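Local coordinates for avirulence protein AVRPPH3 (Pseudomonas syringae pv. phaseolicola, PDB 1UKF), which acts as a secreted cysteine protease of papain-like fold that cleaves itself, enters infected plant cells and there interacts with the host protein PBS1, at residues 25-30 with 83-88; 94-99 with 110-115; 141-146 with 158-163. One frame throughout, in Å; residues are numbered along the deposited sequence.

Contact 1. Residues 25-30 with 83-88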
ATOM      1  N   TRP A  25       4.661   6.475  -4.739  1.00 10.17           N
ATOM      2  CA  TRP A  25       4.347   7.277  -3.560  1.00 10.21           C
ATOM      3  C   TRP A  25       5.419   7.049  -2.493  1.00 10.46           C
ATOM      4  O   TRP A  25       5.862   7.995  -1.844  1.00 12.12           O
ATOM      5  CB  TRP A  25       2.973   6.900  -2.994  1.00 10.21           C
ATOM      6  CG  TRP A  25       2.591   7.710  -1.783  1.00  9.05           C
ATOM      7  CD1 TRP A  25       1.990   8.939  -1.769  1.00  8.86           C
ATOM      8  CD2 TRP A  25       2.807   7.353  -0.414  1.00  8.65           C
ATOM      9  NE1 TRP A  25       1.817   9.366  -0.475  1.00  9.47           N
ATOM     10  CE2 TRP A  25       2.309   8.413   0.379  1.00  9.54           C
ATOM     11  CE3 TRP A  25       3.372   6.241   0.223  1.00  9.63           C
ATOM     12  CZ2 TRP A  25       2.357   8.391   1.777  1.00 10.47           C
ATOM     13  CZ3 TRP A  25       3.419   6.217   1.611  1.00  9.76           C
ATOM     14  CH2 TRP A  25       2.913   7.285   2.373  1.00  9.40           C
ATOM     15  N   LEU A  26       5.839   5.799  -2.305  1.00 10.83           N
ATOM     16  CA  LEU A  26       6.865   5.500  -1.313  1.00 12.16           C
ATOM     17  C   LEU A  26       8.146   6.268  -1.607  1.00 12.41           C
ATOM     18  O   LEU A  26       8.782   6.799  -0.694  1.00 15.25           O
ATOM     19  CB  LEU A  26       7.169   3.998  -1.277  1.00 12.21           C
ATOM     20  CG  LEU A  26       6.183   3.106  -0.517  1.00 12.35           C
ATOM     21  CD1 LEU A  26       6.560   1.640  -0.698  1.00 13.19           C
ATOM     22  CD2 LEU A  26       6.194   3.474   0.964  1.00 13.08           C
ATOM     23  N   VAL A  27       8.518   6.335  -2.883  1.00 12.49           N
ATOM     24  CA  VAL A  27       9.730   7.039  -3.281  1.00 14.68           C
ATOM     25  C   VAL A  27       9.689   8.522  -2.928  1.00 14.90           C
ATOM     26  O   VAL A  27      10.685   9.077  -2.466  1.00 16.26           O
ATOM     27  CB  VAL A  27       9.990   6.885  -4.796  1.00 13.38           C
ATOM     28  CG1 VAL A  27      11.158   7.773  -5.224  1.00 16.17           C
ATOM     29  CG2 VAL A  27      10.295   5.428  -5.118  1.00 15.62           C
ATOM     30  N   MET A  28       8.546   9.170  -3.127  1.00 14.13           N
ATOM     31  CA  MET A  28       8.464  10.591  -2.811  1.00 17.07           C
ATOM     32  C   MET A  28       7.457  10.948  -1.719  1.00 14.88           C
ATOM     33  O   MET A  28       6.886  12.038  -1.715  1.00 15.37           O
ATOM     34  CB  MET A  28       8.187  11.398  -4.087  1.00 21.04           C
ATOM     35  CG  MET A  28       7.241  10.744  -5.083  1.00 22.06           C
ATOM     36  SD  MET A  28       5.564  10.555  -4.471  1.00 26.54           S
ATOM     37  CE  MET A  28       4.966  12.241  -4.622  1.00 24.81           C
ATOM     38  N   SER A  29       7.280  10.039  -0.764  1.00 14.06           N
ATOM     39  CA  SER A  29       6.341  10.243   0.333  1.00 14.37           C
ATOM     40  C   SER A  29       6.698  11.410   1.250  1.00 14.69           C
ATOM     41  O   SER A  29       5.836  11.932   1.953  1.00 13.99           O
ATOM     42  CB  SER A  29       6.221   8.961   1.164  1.00 15.90           C
ATOM     43  OG  SER A  29       7.489   8.534   1.632  1.00 18.62           O
ATOM     44  N   SER A  30       7.959  11.829   1.233  1.00 15.85           N
ATOM     45  CA  SER A  30       8.395  12.930   2.088  1.00 18.76           C
ATOM     46  C   SER A  30       8.497  14.261   1.354  1.00 18.84           C
ATOM     47  O   SER A  30       8.858  15.275   1.955  1.00 20.36           O
ATOM     48  CB  SER A  30       9.754  12.604   2.708  1.00 19.92           C
ATOM     49  OG  SER A  30      10.762  12.570   1.713  1.00 23.95           O
ATOM     50  N   GLU A  83      12.351  -3.236  -5.189  1.00 12.46           N
ATOM     51  CA  GLU A  83      13.799  -3.252  -5.397  1.00 12.95           C
ATOM     52  C   GLU A  83      14.161  -2.347  -6.571  1.00 12.90           C
ATOM     53  O   GLU A  83      15.202  -1.690  -6.561  1.00 13.95           O
ATOM     54  CB  GLU A  83      14.301  -4.672  -5.658  1.00 14.42           C
ATOM     55  CG  GLU A  83      14.119  -5.598  -4.475  1.00 16.26           C
ATOM     56  CD  GLU A  83      14.823  -6.926  -4.653  1.00 16.89           C
ATOM     57  OE1 GLU A  83      14.907  -7.406  -5.803  1.00 20.22           O
ATOM     58  OE2 GLU A  83      15.277  -7.494  -3.639  1.00 20.11           O
ATOM     59  N   ASP A  84      13.293  -2.307  -7.577  1.00 12.81           N
ATOM     60  CA  ASP A  84      13.515  -1.465  -8.746  1.00 13.21           C
ATOM     61  C   ASP A  84      13.535   0.002  -8.328  1.00 13.67           C
ATOM     62  O   ASP A  84      14.191   0.829  -8.965  1.00 15.13           O
ATOM     63  CB  ASP A  84      12.401  -1.684  -9.773  1.00 13.23           C
ATOM     64  CG  ASP A  84      12.490  -0.728 -10.950  1.00 15.07           C
ATOM     65  OD1 ASP A  84      13.421  -0.872 -11.770  1.00 16.99           O
ATOM     66  OD2 ASP A  84      11.629   0.171 -11.052  1.00 17.32           O
ATOM     67  N   ALA A  85      12.811   0.316  -7.256  1.00 14.22           N
ATOM     68  CA  ALA A  85      12.721   1.676  -6.740  1.00 14.36           C
ATOM     69  C   ALA A  85      13.867   2.032  -5.795  1.00 14.76           C
ATOM     70  O   ALA A  85      13.906   3.137  -5.248  1.00 17.38           O
ATOM     71  CB  ALA A  85      11.385   1.873  -6.033  1.00 14.52           C
ATOM     72  N   GLY A  86      14.791   1.100  -5.597  1.00 14.12           N
ATOM     73  CA  GLY A  86      15.923   1.367  -4.725  1.00 14.68           C
ATOM     74  C   GLY A  86      15.781   0.885  -3.295  1.00 14.97           C
ATOM     75  O   GLY A  86      16.640   1.162  -2.454  1.00 16.08           O
ATOM     76  N   PHE A  87      14.698   0.170  -3.006  1.00 13.45           N
ATOM     77  CA  PHE A  87      14.467  -0.353  -1.664  1.00 13.67           C
ATOM     78  C   PHE A  87      14.912  -1.801  -1.579  1.00 14.04           C
ATOM     79  O   PHE A  87      15.183  -2.446  -2.591  1.00 14.78           O
ATOM     80  CB  PHE A  87      12.981  -0.329  -1.286  1.00 13.80           C
ATOM     81  CG  PHE A  87      12.353   1.032  -1.301  1.00 12.86           C
ATOM     82  CD1 PHE A  87      11.510   1.405  -2.341  1.00 14.08           C
ATOM     83  CD2 PHE A  87      12.569   1.927  -0.258  1.00 14.83           C
ATOM     84  CE1 PHE A  87      10.884   2.649  -2.345  1.00 14.42           C
ATOM     85  CE2 PHE A  87      11.946   3.177  -0.252  1.00 14.32           C
ATOM     86  CZ  PHE A  87      11.101   3.537  -1.298  1.00 13.89           C
ATOM     87  N   SER A  88      14.961  -2.307  -0.354  1.00 15.37           N
ATOM     88  CA  SER A  88      15.308  -3.696  -0.106  1.00 16.24           C
ATOM     89  C   SER A  88      14.347  -4.207   0.962  1.00 15.85           C
ATOM     90  O   SER A  88      13.904  -3.441   1.817  1.00 16.34           O
ATOM     91  CB  SER A  88      16.752  -3.812   0.386  1.00 19.19           C
ATOM     92  OG  SER A  88      16.958  -3.053   1.561  1.00 22.58           O
TER

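Contact 2. Residues 94-99 with 110-115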
ATOM      1  N   LYS A  94       5.045 -10.580   5.608  1.00 16.75           N
ATOM      2  CA  LYS A  94       4.164 -11.084   6.651  1.00 17.16           C
ATOM      3  C   LYS A  94       2.710 -11.077   6.206  1.00 18.28           C
ATOM      4  O   LYS A  94       2.254 -10.136   5.560  1.00 19.62           O
ATOM      5  CB  LYS A  94       4.314 -10.240   7.917  1.00 17.92           C
ATOM      6  CG  LYS A  94       3.438 -10.702   9.065  1.00 19.67           C
ATOM      7  CD  LYS A  94       3.651  -9.844  10.297  1.00 19.65           C
ATOM      8  CE  LYS A  94       2.741 -10.283  11.429  1.00 19.64           C
ATOM      9  NZ  LYS A  94       2.938  -9.448  12.640  1.00 22.52           N
ATOM     10  N   THR A  95       1.983 -12.133   6.553  1.00 16.63           N
ATOM     11  CA  THR A  95       0.578 -12.243   6.194  1.00 17.43           C
ATOM     12  C   THR A  95      -0.292 -12.192   7.443  1.00 17.63           C
ATOM     13  O   THR A  95      -0.176 -13.044   8.324  1.00 20.09           O
ATOM     14  CB  THR A  95       0.286 -13.564   5.452  1.00 18.72           C
ATOM     15  OG1 THR A  95       1.089 -13.640   4.270  1.00 20.43           O
ATOM     16  CG2 THR A  95      -1.181 -13.646   5.067  1.00 18.73           C
ATOM     17  N   VAL A  96      -1.155 -11.187   7.520  1.00 15.75           N
ATOM     18  CA  VAL A  96      -2.056 -11.051   8.655  1.00 16.72           C
ATOM     19  C   VAL A  96      -3.451 -11.405   8.160  1.00 17.27           C
ATOM     20  O   VAL A  96      -3.985 -10.747   7.264  1.00 16.34           O
ATOM     21  CB  VAL A  96      -2.058  -9.608   9.213  1.00 15.23           C
ATOM     22  CG1 VAL A  96      -2.946  -9.529  10.448  1.00 16.70           C
ATOM     23  CG2 VAL A  96      -0.640  -9.180   9.559  1.00 16.62           C
ATOM     24  N   HIS A  97      -4.033 -12.455   8.731  1.00 17.71           N
ATOM     25  CA  HIS A  97      -5.363 -12.897   8.328  1.00 19.49           C
ATOM     26  C   HIS A  97      -6.468 -12.126   9.035  1.00 20.39           C
ATOM     27  O   HIS A  97      -6.290 -11.642  10.149  1.00 20.61           O
ATOM     28  CB  HIS A  97      -5.526 -14.399   8.588  1.00 20.89           C
ATOM     29  CG  HIS A  97      -4.545 -15.248   7.841  1.00 21.36           C
ATOM     30  ND1 HIS A  97      -3.256 -15.461   8.281  1.00 23.89           N
ATOM     31  CD2 HIS A  97      -4.652 -15.905   6.662  1.00 24.12           C
ATOM     32  CE1 HIS A  97      -2.612 -16.214   7.408  1.00 24.23           C
ATOM     33  NE2 HIS A  97      -3.437 -16.498   6.416  1.00 24.51           N
ATOM     34  N   ALA A  98      -7.616 -12.025   8.372  1.00 22.23           N
ATOM     35  CA  ALA A  98      -8.762 -11.298   8.909  1.00 25.80           C
ATOM     36  C   ALA A  98      -9.493 -12.033  10.028  1.00 28.21           C
ATOM     37  O   ALA A  98     -10.595 -11.640  10.410  1.00 30.09           O
ATOM     38  CB  ALA A  98      -9.735 -10.972   7.784  1.00 26.32           C
ATOM     39  N   SER A  99      -8.884 -13.093  10.548  1.00 29.76           N
ATOM     40  CA  SER A  99      -9.487 -13.870  11.630  1.00 31.45           C
ATOM     41  C   SER A  99      -9.867 -12.961  12.794  1.00 31.73           C
ATOM     42  O   SER A  99      -9.006 -12.521  13.557  1.00 33.86           O
ATOM     43  CB  SER A  99      -8.511 -14.944  12.116  1.00 31.61           C
ATOM     44  OG  SER A  99      -7.325 -14.361  12.629  1.00 32.79           O
ATOM     45  N   ALA A 110      -1.155  -2.359  12.364  1.00 13.86           N
ATOM     46  CA  ALA A 110      -0.639  -1.095  12.881  1.00 13.96           C
ATOM     47  C   ALA A 110       0.628  -1.318  13.700  1.00 15.04           C
ATOM     48  O   ALA A 110       1.578  -0.539  13.618  1.00 15.30           O
ATOM     49  CB  ALA A 110      -1.698  -0.408  13.735  1.00 14.71           C
ATOM     50  N   HIS A 111       0.640  -2.380  14.497  1.00 15.80           N
ATOM     51  CA  HIS A 111       1.807  -2.686  15.314  1.00 17.39           C
ATOM     52  C   HIS A 111       3.018  -2.935  14.424  1.00 16.92           C
ATOM     53  O   HIS A 111       4.154  -2.630  14.797  1.00 17.44           O
ATOM     54  CB  HIS A 111       1.547  -3.921  16.180  1.00 18.79           C
ATOM     55  CG  HIS A 111       2.735  -4.355  16.980  1.00 21.05           C
ATOM     56  ND1 HIS A 111       3.294  -3.575  17.969  1.00 22.35           N
ATOM     57  CD2 HIS A 111       3.478  -5.486  16.927  1.00 23.22           C
ATOM     58  CE1 HIS A 111       4.330  -4.209  18.492  1.00 22.81           C
ATOM     59  NE2 HIS A 111       4.462  -5.370  17.877  1.00 23.71           N
ATOM     60  N   ASP A 112       2.772  -3.483  13.238  1.00 15.20           N
ATOM     61  CA  ASP A 112       3.855  -3.775  12.308  1.00 15.03           C
ATOM     62  C   ASP A 112       4.298  -2.572  11.479  1.00 13.53           C
ATOM     63  O   ASP A 112       5.492  -2.384  11.248  1.00 14.95           O
ATOM     64  CB  ASP A 112       3.455  -4.892  11.333  1.00 15.52           C
ATOM     65  CG  ASP A 112       3.112  -6.195  12.029  1.00 16.49           C
ATOM     66  OD1 ASP A 112       3.787  -6.543  13.019  1.00 18.95           O
ATOM     67  OD2 ASP A 112       2.178  -6.883  11.564  1.00 17.27           O
ATOM     68  N   VAL A 113       3.342  -1.755  11.047  1.00 11.71           N
ATOM     69  CA  VAL A 113       3.657  -0.628  10.176  1.00 11.96           C
ATOM     70  C   VAL A 113       3.763   0.754  10.797  1.00 10.77           C
ATOM     71  O   VAL A 113       4.433   1.628  10.243  1.00 12.06           O
ATOM     72  CB  VAL A 113       2.647  -0.562   8.996  1.00 11.26           C
ATOM     73  CG1 VAL A 113       2.557  -1.926   8.323  1.00 12.40           C
ATOM     74  CG2 VAL A 113       1.274  -0.115   9.484  1.00 12.66           C
ATOM     75  N   ALA A 114       3.108   0.959  11.934  1.00 12.03           N
ATOM     76  CA  ALA A 114       3.149   2.255  12.595  1.00 12.93           C
ATOM     77  C   ALA A 114       4.288   2.352  13.605  1.00 13.67           C
ATOM     78  O   ALA A 114       4.062   2.571  14.796  1.00 16.29           O
ATOM     79  CB  ALA A 114       1.816   2.537  13.276  1.00 14.93           C
ATOM     80  N   GLN A 115       5.513   2.169  13.123  1.00 13.28           N
ATOM     81  CA  GLN A 115       6.708   2.273  13.958  1.00 12.49           C
ATOM     82  C   GLN A 115       7.591   3.280  13.230  1.00 11.97           C
ATOM     83  O   GLN A 115       7.769   3.198  12.013  1.00 11.97           O
ATOM     84  CB  GLN A 115       7.424   0.922  14.071  1.00 13.26           C
ATOM     85  CG  GLN A 115       6.549  -0.214  14.599  1.00 16.84           C
ATOM     86  CD  GLN A 115       6.191  -0.079  16.071  1.00 18.17           C
ATOM     87  OE1 GLN A 115       5.349  -0.820  16.582  1.00 21.56           O
ATOM     88  NE2 GLN A 115       6.835   0.853  16.761  1.00 15.66           N
TER

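Contact 3. Residues 141-146 with 158-163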
ATOM      1  N   SER A 141       6.317  10.636  14.707  1.00 17.05           N
ATOM      2  CA  SER A 141       4.982  10.418  15.257  1.00 16.96           C
ATOM      3  C   SER A 141       3.907  10.407  14.171  1.00 16.61           C
ATOM      4  O   SER A 141       2.767  10.020  14.420  1.00 17.62           O
ATOM      5  CB  SER A 141       4.650  11.506  16.282  1.00 17.21           C
ATOM      6  OG  SER A 141       3.330  11.351  16.775  1.00 20.29           O
ATOM      7  N   GLN A 142       4.285  10.819  12.966  1.00 15.69           N
ATOM      8  CA  GLN A 142       3.359  10.899  11.837  1.00 15.68           C
ATOM      9  C   GLN A 142       3.276   9.643  10.962  1.00 14.67           C
ATOM     10  O   GLN A 142       4.251   9.255  10.319  1.00 18.13           O
ATOM     11  CB  GLN A 142       3.742  12.102  10.968  1.00 17.13           C
ATOM     12  CG  GLN A 142       2.931  12.267   9.690  1.00 20.14           C
ATOM     13  CD  GLN A 142       3.416  13.437   8.855  1.00 20.65           C
ATOM     14  OE1 GLN A 142       4.615  13.588   8.614  1.00 23.95           O
ATOM     15  NE2 GLN A 142       2.485  14.269   8.403  1.00 22.84           N
ATOM     16  N   PHE A 143       2.101   9.020  10.939  1.00 11.86           N
ATOM     17  CA  PHE A 143       1.877   7.830  10.124  1.00 11.61           C
ATOM     18  C   PHE A 143       1.121   8.240   8.860  1.00 11.24           C
ATOM     19  O   PHE A 143       0.028   8.803   8.940  1.00 11.76           O
ATOM     20  CB  PHE A 143       1.064   6.787  10.893  1.00 12.03           C
ATOM     21  CG  PHE A 143       0.742   5.559  10.086  1.00 10.64           C
ATOM     22  CD1 PHE A 143       1.755   4.704   9.663  1.00 11.82           C
ATOM     23  CD2 PHE A 143      -0.572   5.274   9.724  1.00 11.04           C
ATOM     24  CE1 PHE A 143       1.464   3.581   8.888  1.00 11.47           C
ATOM     25  CE2 PHE A 143      -0.870   4.152   8.950  1.00 11.39           C
ATOM     26  CZ  PHE A 143       0.150   3.305   8.531  1.00 11.17           C
ATOM     27  N   LYS A 144       1.713   7.964   7.702  1.00 10.46           N
ATOM     28  CA  LYS A 144       1.110   8.302   6.412  1.00 10.74           C
ATOM     29  C   LYS A 144       0.710   7.031   5.674  1.00 10.08           C
ATOM     30  O   LYS A 144       1.473   6.069   5.638  1.00 10.37           O
ATOM     31  CB  LYS A 144       2.105   9.063   5.531  1.00 11.37           C
ATOM     32  CG  LYS A 144       2.643  10.370   6.084  1.00 13.79           C
ATOM     33  CD  LYS A 144       3.645  10.962   5.096  1.00 15.09           C
ATOM     34  CE  LYS A 144       4.194  12.300   5.563  1.00 17.65           C
ATOM     35  NZ  LYS A 144       5.196  12.830   4.597  1.00 19.04           N
ATOM     36  N   LEU A 145      -0.476   7.036   5.074  1.00  9.78           N
ATOM     37  CA  LEU A 145      -0.942   5.883   4.319  1.00 10.06           C
ATOM     38  C   LEU A 145      -1.554   6.353   3.008  1.00  9.36           C
ATOM     39  O   LEU A 145      -2.350   7.293   2.981  1.00 10.09           O
ATOM     40  CB  LEU A 145      -1.963   5.078   5.130  1.00 10.89           C
ATOM     41  CG  LEU A 145      -2.476   3.798   4.458  1.00 10.94           C
ATOM     42  CD1 LEU A 145      -2.830   2.772   5.519  1.00 13.86           C
ATOM     43  CD2 LEU A 145      -3.675   4.111   3.571  1.00 12.79           C
ATOM     44  N   PHE A 146      -1.166   5.700   1.920  1.00  8.07           N
ATOM     45  CA  PHE A 146      -1.673   6.037   0.596  1.00  8.24           C
ATOM     46  C   PHE A 146      -2.362   4.843  -0.044  1.00  7.34           C
ATOM     47  O   PHE A 146      -1.782   3.758  -0.149  1.00  7.99           O
ATOM     48  CB  PHE A 146      -0.522   6.511  -0.308  1.00  7.69           C
ATOM     49  CG  PHE A 146      -0.874   6.557  -1.779  1.00  7.71           C
ATOM     50  CD1 PHE A 146      -1.830   7.448  -2.260  1.00  8.39           C
ATOM     51  CD2 PHE A 146      -0.243   5.707  -2.680  1.00  8.18           C
ATOM     52  CE1 PHE A 146      -2.149   7.487  -3.617  1.00  8.69           C
ATOM     53  CE2 PHE A 146      -0.557   5.741  -4.038  1.00  9.71           C
ATOM     54  CZ  PHE A 146      -1.511   6.633  -4.503  1.00  8.15           C
ATOM     55  N   SER A 158      -0.416   6.487  17.379  1.00 12.44           N
ATOM     56  CA  SER A 158      -1.435   6.060  18.334  1.00 13.10           C
ATOM     57  C   SER A 158      -2.761   5.669  17.687  1.00 12.74           C
ATOM     58  O   SER A 158      -3.389   4.682  18.077  1.00 14.84           O
ATOM     59  CB  SER A 158      -1.711   7.174  19.354  1.00 13.28           C
ATOM     60  OG  SER A 158      -0.540   7.555  20.054  1.00 13.12           O
ATOM     61  N   ALA A 159      -3.186   6.452  16.699  1.00 13.05           N
ATOM     62  CA  ALA A 159      -4.460   6.217  16.023  1.00 13.13           C
ATOM     63  C   ALA A 159      -4.384   5.355  14.766  1.00 12.78           C
ATOM     64  O   ALA A 159      -5.401   5.108  14.119  1.00 13.80           O
ATOM     65  CB  ALA A 159      -5.111   7.556  15.692  1.00 14.19           C
ATOM     66  N   ALA A 160      -3.189   4.888  14.425  1.00 12.16           N
ATOM     67  CA  ALA A 160      -3.021   4.058  13.238  1.00 10.45           C
ATOM     68  C   ALA A 160      -3.974   2.856  13.207  1.00 12.40           C
ATOM     69  O   ALA A 160      -4.489   2.501  12.152  1.00 11.53           O
ATOM     70  CB  ALA A 160      -1.573   3.589  13.126  1.00 12.20           C
ATOM     71  N   PRO A 161      -4.214   2.205  14.358  1.00 12.55           N
ATOM     72  CA  PRO A 161      -5.128   1.058  14.335  1.00 13.14           C
ATOM     73  C   PRO A 161      -6.522   1.441  13.840  1.00 12.28           C
ATOM     74  O   PRO A 161      -7.175   0.666  13.142  1.00 14.84           O
ATOM     75  CB  PRO A 161      -5.151   0.607  15.794  1.00 14.49           C
ATOM     76  CG  PRO A 161      -3.784   0.958  16.273  1.00 13.19           C
ATOM     77  CD  PRO A 161      -3.564   2.332  15.676  1.00 14.11           C
ATOM     78  N   GLN A 162      -6.966   2.639  14.214  1.00 12.86           N
ATOM     79  CA  GLN A 162      -8.281   3.136  13.828  1.00 13.46           C
ATOM     80  C   GLN A 162      -8.325   3.441  12.339  1.00 14.82           C
ATOM     81  O   GLN A 162      -9.323   3.176  11.672  1.00 14.03           O
ATOM     82  CB  GLN A 162      -8.626   4.388  14.629  1.00 14.25           C
ATOM     83  N   LEU A 163      -7.240   4.005  11.821  1.00 13.57           N
ATOM     84  CA  LEU A 163      -7.162   4.333  10.404  1.00 13.68           C
ATOM     85  C   LEU A 163      -7.180   3.055   9.573  1.00 12.83           C
ATOM     86  O   LEU A 163      -7.942   2.941   8.615  1.00 12.80           O
ATOM     87  CB  LEU A 163      -5.890   5.142  10.121  1.00 13.31           C
ATOM     88  CG  LEU A 163      -5.461   5.360   8.664  1.00 13.90           C
ATOM     89  CD1 LEU A 163      -6.651   5.750   7.800  1.00 15.58           C
ATOM     90  CD2 LEU A 163      -4.385   6.438   8.625  1.00 14.00           C
TER

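Contact 1. Residues 25-30 with 83-88
Leu26 and Val27, on the last turn of helix 18-27, meet Ala85 and Phe87 purely through carbon atoms. Val27 does most of the reaching: its CG2 sits 3.8 Å from Ala85 CB and 4.0 Å from Phe87 CE1, with the methyl and the ring both on the same side of it. CG2 lies beside the backbone N because CG1 takes the position anti to it (chi1 173°). The same ring receives Leu26 at its far end, with CB 4.0 Å from Phe87 CZ; both aliphatic groups come at the ring obliquely. Leu26 and Phe87 are buried, while Val27 is at the surface, where Arg54 of helix 46-67 touches both it and Ala85.

In this papain-like fold helix 18-27 starts with the active-site Cys18, and the contact grips its opposite end, the Leu26 side chain lying about 12 Å from that of Cys18.

Within 83-88 the backbone closes its own helix. Gly86, with phi at 96°, ends helix 73-84 in a Schellman motif, and Gly86 N donates to Glu83 O at 3.0 Å. This turn takes the chain out of the helix, past Phe87 and into strand 88-97, where Ser88 pairs with Ser187.

Contact 2. Residues 94-99 with 110-115
Lys94 and Asp112 reach for each other from opposite directions, the lysine from strand 88-97 and the aspartate from helix 102-113. The lysine chain is straight to its end, every torsion close to 180°, and this full extension carries NZ across to the helix. There it forms a salt bridge with both carboxylate oxygens, unequally: NZ to Asp112 OD2 is 2.9 Å, whereas NZ to Asp112 OD1 is a weak bond of 3.1 Å. The ammonium meets OD2 on its syn side, 21° out of the carboxylate plane. OD2 also lies against the lysine's shaft, 3.4 Å from Lys94 CE and 3.5 Å from Lys94 CD, so the acid rests alongside the end of the chain as well as facing its charge.

With CG anti to its carbonyl carbon (chi1 -60°), Asp112 holds its carboxylate out from the helix toward the lysine end. Val96, two residues on from Lys94 and also directed at the helix, crosses the carboxylate obliquely, and its CG2 comes to 4.2 Å from Asp112 OD2. Leu105 and Thr108 pack on the same valine. Glu183 of the neighbouring strand 178-187 brings its own carboxylate close to OD2, and the positive charge of Lys94 probably offsets the repulsion between the two acids. The backbone of Asp112 is held separately, its O accepting from Arg118 NH1.

Beyond the helix, Ala114 centres an inverse gamma turn and the chain goes on to strand 119-126, which runs parallel to 88-97 with 178-187 between them. The contact thus joins the first strand and the helix of a beta-alpha-beta crossover over the papain-like sheet.

Contact 3. Residues 141-146 with 158-163
Leu163 N and Gln162 N both donate to Ala159 O, the first at 3.1 Å and the second in a weak bond of 2.9 Å. This winding at the start of helix 160-173 presents Ala160 and Leu163, one turn apart, to the sheet. Phe143 meets them with one corner of its ring: CD2 is 3.9 Å from Ala160 CB, which approaches obliquely, and 4.1 Å from Leu163 CD2, which lies at the ring edge near its plane. With CG anti to the backbone N (chi1 177°), the phenyl group stands out from the strand far enough to meet the helix.

Here the fold sets a helix against an antiparallel sheet: strand 142-147 turns back into 151-156, and the chain then enters helix 160-173, which packs over the strands it has just left. Phe153 of strand 151-156 touches Leu163 too.

Leu145 adds a looser touch, its CB 4.5 Å from Leu163 CD2. All four side chains are buried. Lys144, between Phe143 and Leu145, points away from the helix, and its NZ forms a salt bridge with Glu139. Further along the same strand comes the active-site Asp147, whose side chain is about 4 Å from that of Leu145.

From the N terminus the three contacts follow in series; none nests in or crosses another. Contact 1 closes a long, mostly helical excursion, bringing the end of helix 73-84 back to the end of helix 18-27. Strand 88-97 follows directly, and contact 2 closes a short loop from it to helix 102-113. Contact 3 closes another short one, made by strand 151-156. Contacts 1 and 3 meet where Trp25 stacks on Phe146 and Ser29 O probably accepts from Lys144 NZ, tying the helical part to the sheet. Contacts 2 and 3 join through Ala110 against Pro161, packing helix 102-113 on 160-173, and through Val113 against Phe143 of the sheet. Contacts 1 and 2 do not touch.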